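Local coordinates for translocator protein BipD (PDB 3NFT), which is required for invasion of epithelial cells and survival within host cells, and probably regulates secretion of the effectors BipB and BipC by the type III secretion system, at residues Q92-L103 and F279-I290. Numbering follows the deposited sequence.
Sequences QRNLLERLETEL and FDNLVKVLSGAI
Gln92 lies across one face of the Phe279 ring, its CG over the centre in a CH-pi contact, 3.6 Å from the centroid. Beyond CG the glutamine runs extended past the ring in the opposite direction to the phenylalanine side chain, its amide turned 45° from the ring plane, and NE2 comes within 3.4 Å of Phe279 CG. Gln92 NE2 also makes a weak bond to a water, whose oxygen donates to Asp280 OD2 at 2.9 Å; Asn276 offers NE2 a second, weak acceptor. With CG anti to the backbone N (chi1 174°), the Phe279 ring projects to where Gln92 covers a face and Leu96 meets an edge, Leu96 CG standing 3.6 Å from Phe279 CE1.

Segments 92-103 and 279-290 run nearly parallel (20°), their axes approaching to 10.7 Å, and Leu99 is a knob in a hole formed by Val283, Leu286, Ser287 and Ile290. Its branches divide the work, CD1 meeting Leu286 CD1 at 4.0 Å while CD2 turns to Ile290 CD1. Segment 279-290 belongs to a predicted coiled coil, and helix 121-160 adds Ile137 against Gln92 and Leu96, and Ile130 against Leu286, making a helical bundle.

The remaining contacts are also largely apolar. The side chains of Leu95 and Val283 cross at about a right angle, Leu95 CD2 touching both Val283 methyls, with Leu33 of helix 30-35 against both residues. Toward the C-terminal ends of the two segments, Ile290 offers CG1 to Leu103 CG at 3.9 Å, whereas its CG2 meets the carboxylate of Glu102, whose chain bends at chi2 to bring that group against the methyl.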
# COMPACT_ATOMS: atom_id res chain seq x y z
N GLN A 92 14.19 -1.85 -14.11
CA GLN A 92 12.97 -1.52 -13.39
C GLN A 92 13.16 -1.63 -11.89
O GLN A 92 12.74 -0.75 -11.13
CB GLN A 92 11.84 -2.44 -13.82
CG GLN A 92 11.29 -2.22 -15.19
CD GLN A 92 10.27 -3.28 -15.58
OE1 GLN A 92 10.49 -4.47 -15.36
NE2 GLN A 92 9.14 -2.84 -16.19
N ARG A 93 13.77 -2.73 -11.45
CA ARG A 93 14.03 -2.92 -10.02
C ARG A 93 14.92 -1.81 -9.46
O ARG A 93 14.68 -1.29 -8.37
CB ARG A 93 14.68 -4.29 -9.77
CG ARG A 93 14.78 -4.61 -8.27
CD ARG A 93 15.27 -6.04 -7.98
NE ARG A 93 15.27 -6.32 -6.53
CZ ARG A 93 14.33 -7.01 -5.86
NH1 ARG A 93 13.28 -7.54 -6.47
NH2 ARG A 93 14.48 -7.19 -4.55
N ASN A 94 15.96 -1.46 -10.22
CA ASN A 94 16.89 -0.40 -9.80
C ASN A 94 16.14 0.92 -9.60
O ASN A 94 16.38 1.63 -8.62
CB ASN A 94 18.01 -0.21 -10.82
CG ASN A 94 19.06 -1.31 -10.80
OD1 ASN A 94 19.89 -1.38 -11.71
ND2 ASN A 94 19.06 -2.16 -9.77
N LEU A 95 15.24 1.25 -10.52
CA LEU A 95 14.49 2.50 -10.41
C LEU A 95 13.57 2.47 -9.18
O LEU A 95 13.45 3.44 -8.45
CB LEU A 95 13.71 2.78 -11.70
CG LEU A 95 12.82 4.03 -11.75
CD1 LEU A 95 13.56 5.29 -11.28
CD2 LEU A 95 12.26 4.25 -13.16
N LEU A 96 12.89 1.36 -8.96
CA LEU A 96 12.07 1.24 -7.75
C LEU A 96 12.91 1.38 -6.47
O LEU A 96 12.49 2.03 -5.53
CB LEU A 96 11.30 -0.09 -7.74
CG LEU A 96 10.16 -0.22 -8.76
CD1 LEU A 96 9.42 -1.55 -8.62
CD2 LEU A 96 9.17 0.91 -8.67
N GLU A 97 14.08 0.79 -6.46
CA GLU A 97 14.98 0.89 -5.30
C GLU A 97 15.36 2.35 -5.03
O GLU A 97 15.40 2.78 -3.87
CB GLU A 97 16.22 0.01 -5.49
CG GLU A 97 15.89 -1.47 -5.35
CD GLU A 97 17.05 -2.41 -5.67
OE1 GLU A 97 18.14 -1.93 -6.08
OE2 GLU A 97 16.89 -3.63 -5.51
N ARG A 98 15.61 3.12 -6.09
CA ARG A 98 15.93 4.55 -5.93
C ARG A 98 14.75 5.33 -5.40
O ARG A 98 14.93 6.20 -4.54
CB ARG A 98 16.42 5.16 -7.25
CG ARG A 98 17.69 4.51 -7.74
CD ARG A 98 18.46 5.35 -8.75
NE ARG A 98 17.75 5.57 -10.01
CZ ARG A 98 17.68 4.70 -11.03
NH1 ARG A 98 18.24 3.49 -10.96
NH2 ARG A 98 17.02 5.03 -12.12
N LEU A 99 13.56 5.03 -5.90
CA LEU A 99 12.33 5.68 -5.41
C LEU A 99 12.06 5.35 -3.95
O LEU A 99 11.68 6.23 -3.16
CB LEU A 99 11.14 5.29 -6.30
CG LEU A 99 11.19 5.85 -7.73
CD1 LEU A 99 10.22 5.12 -8.66
CD2 LEU A 99 10.88 7.36 -7.73
N GLU A 100 12.30 4.10 -3.57
CA GLU A 100 12.12 3.66 -2.20
C GLU A 100 13.07 4.42 -1.28
O GLU A 100 12.70 4.87 -0.18
CB GLU A 100 12.34 2.16 -2.10
CG GLU A 100 12.24 1.60 -0.69
CD GLU A 100 12.33 0.09 -0.64
OE1 GLU A 100 12.41 -0.57 -1.71
OE2 GLU A 100 12.35 -0.44 0.49
N THR A 101 14.31 4.56 -1.72
CA THR A 101 15.30 5.32 -0.96
C THR A 101 14.87 6.78 -0.79
O THR A 101 15.01 7.34 0.31
CB THR A 101 16.69 5.22 -1.61
OG1 THR A 101 17.08 3.84 -1.64
CG2 THR A 101 17.73 6.01 -0.82
N GLU A 102 14.34 7.38 -1.85
CA GLU A 102 13.74 8.73 -1.79
C GLU A 102 12.64 8.84 -0.73
O GLU A 102 12.53 9.87 -0.07
CB GLU A 102 13.16 9.11 -3.16
CG GLU A 102 14.05 9.93 -4.07
CD GLU A 102 13.51 11.34 -4.30
OE1 GLU A 102 13.20 11.66 -5.47
OE2 GLU A 102 13.38 12.12 -3.32
N LEU A 103 11.84 7.78 -0.59
CA LEU A 103 10.71 7.74 0.36
C LEU A 103 11.09 7.45 1.82
O LEU A 103 10.30 7.74 2.72
CB LEU A 103 9.69 6.68 -0.08
CG LEU A 103 8.69 7.09 -1.16
CD1 LEU A 103 8.10 5.85 -1.85
CD2 LEU A 103 7.59 7.98 -0.55
N PHE A 279 4.06 -0.81 -14.93
CA PHE A 279 5.26 -0.37 -14.24
C PHE A 279 5.50 1.13 -14.47
O PHE A 279 5.75 1.88 -13.53
CB PHE A 279 6.51 -1.13 -14.68
CG PHE A 279 7.76 -0.58 -14.07
CD1 PHE A 279 8.21 -1.03 -12.82
CD2 PHE A 279 8.49 0.41 -14.71
CE1 PHE A 279 9.35 -0.50 -12.24
CE2 PHE A 279 9.65 0.93 -14.11
CZ PHE A 279 10.05 0.49 -12.88
N ASP A 280 5.43 1.54 -15.72
CA ASP A 280 5.61 2.96 -16.05
C ASP A 280 4.61 3.83 -15.27
O ASP A 280 4.98 4.88 -14.73
CB ASP A 280 5.48 3.16 -17.55
CG ASP A 280 6.66 2.60 -18.32
OD1 ASP A 280 6.64 2.70 -19.57
OD2 ASP A 280 7.63 2.10 -17.70
N ASN A 281 3.35 3.40 -15.21
CA ASN A 281 2.34 4.11 -14.44
C ASN A 281 2.64 4.14 -12.96
O ASN A 281 2.46 5.16 -12.29
CB ASN A 281 0.97 3.49 -14.65
CG ASN A 281 0.39 3.77 -16.01
OD1 ASN A 281 0.85 4.66 -16.73
ND2 ASN A 281 -0.63 3.00 -16.38
N LEU A 282 3.12 3.02 -12.43
CA LEU A 282 3.56 2.95 -11.03
C LEU A 282 4.64 3.97 -10.71
O LEU A 282 4.56 4.69 -9.71
CB LEU A 282 4.03 1.54 -10.66
CG LEU A 282 4.66 1.29 -9.28
CD1 LEU A 282 3.67 1.60 -8.13
CD2 LEU A 282 5.21 -0.15 -9.17
N VAL A 283 5.63 4.06 -11.58
CA VAL A 283 6.70 5.03 -11.38
C VAL A 283 6.15 6.45 -11.44
O VAL A 283 6.55 7.30 -10.64
CB VAL A 283 7.83 4.86 -12.42
CG1 VAL A 283 8.80 6.07 -12.36
CG2 VAL A 283 8.52 3.56 -12.18
N LYS A 284 5.26 6.73 -12.40
CA LYS A 284 4.66 8.07 -12.51
C LYS A 284 3.84 8.42 -11.26
O LYS A 284 3.90 9.55 -10.76
CB LYS A 284 3.81 8.16 -13.77
CG LYS A 284 4.64 8.19 -15.06
CD LYS A 284 3.79 8.05 -16.31
CE LYS A 284 4.67 7.90 -17.55
NZ LYS A 284 3.88 7.95 -18.82
N VAL A 285 3.11 7.45 -10.73
CA VAL A 285 2.38 7.63 -9.47
C VAL A 285 3.31 7.90 -8.29
O VAL A 285 3.11 8.84 -7.52
CB VAL A 285 1.45 6.42 -9.17
CG1 VAL A 285 0.92 6.48 -7.75
CG2 VAL A 285 0.31 6.43 -10.17
N LEU A 286 4.35 7.09 -8.15
CA LEU A 286 5.28 7.23 -7.05
C LEU A 286 6.05 8.56 -7.12
O LEU A 286 6.26 9.20 -6.09
CB LEU A 286 6.27 6.07 -7.03
CG LEU A 286 5.76 4.68 -6.65
CD1 LEU A 286 6.88 3.64 -6.93
CD2 LEU A 286 5.34 4.64 -5.20
N SER A 287 6.43 8.97 -8.33
CA SER A 287 7.15 10.22 -8.52
C SER A 287 6.27 11.40 -8.14
O SER A 287 6.73 12.32 -7.46
CB SER A 287 7.59 10.35 -9.97
OG SER A 287 8.47 9.29 -10.23
N GLY A 288 5.01 11.36 -8.56
CA GLY A 288 4.05 12.39 -8.19
C GLY A 288 3.81 12.45 -6.70
O GLY A 288 3.73 13.54 -6.12
N ALA A 289 3.68 11.27 -6.08
CA ALA A 289 3.53 11.18 -4.62
C ALA A 289 4.71 11.81 -3.89
O ALA A 289 4.54 12.57 -2.95
CB ALA A 289 3.35 9.71 -4.17
N ILE A 290 5.92 11.45 -4.31
CA ILE A 290 7.14 11.99 -3.71
C ILE A 290 7.21 13.51 -3.88
O ILE A 290 7.61 14.22 -2.94
CB ILE A 290 8.39 11.33 -4.33
CG1 ILE A 290 8.50 9.89 -3.83
CG2 ILE A 290 9.65 12.13 -3.99
CD1 ILE A 290 9.44 9.01 -4.68
O HOH W 1 8.20 -0.72 -18.17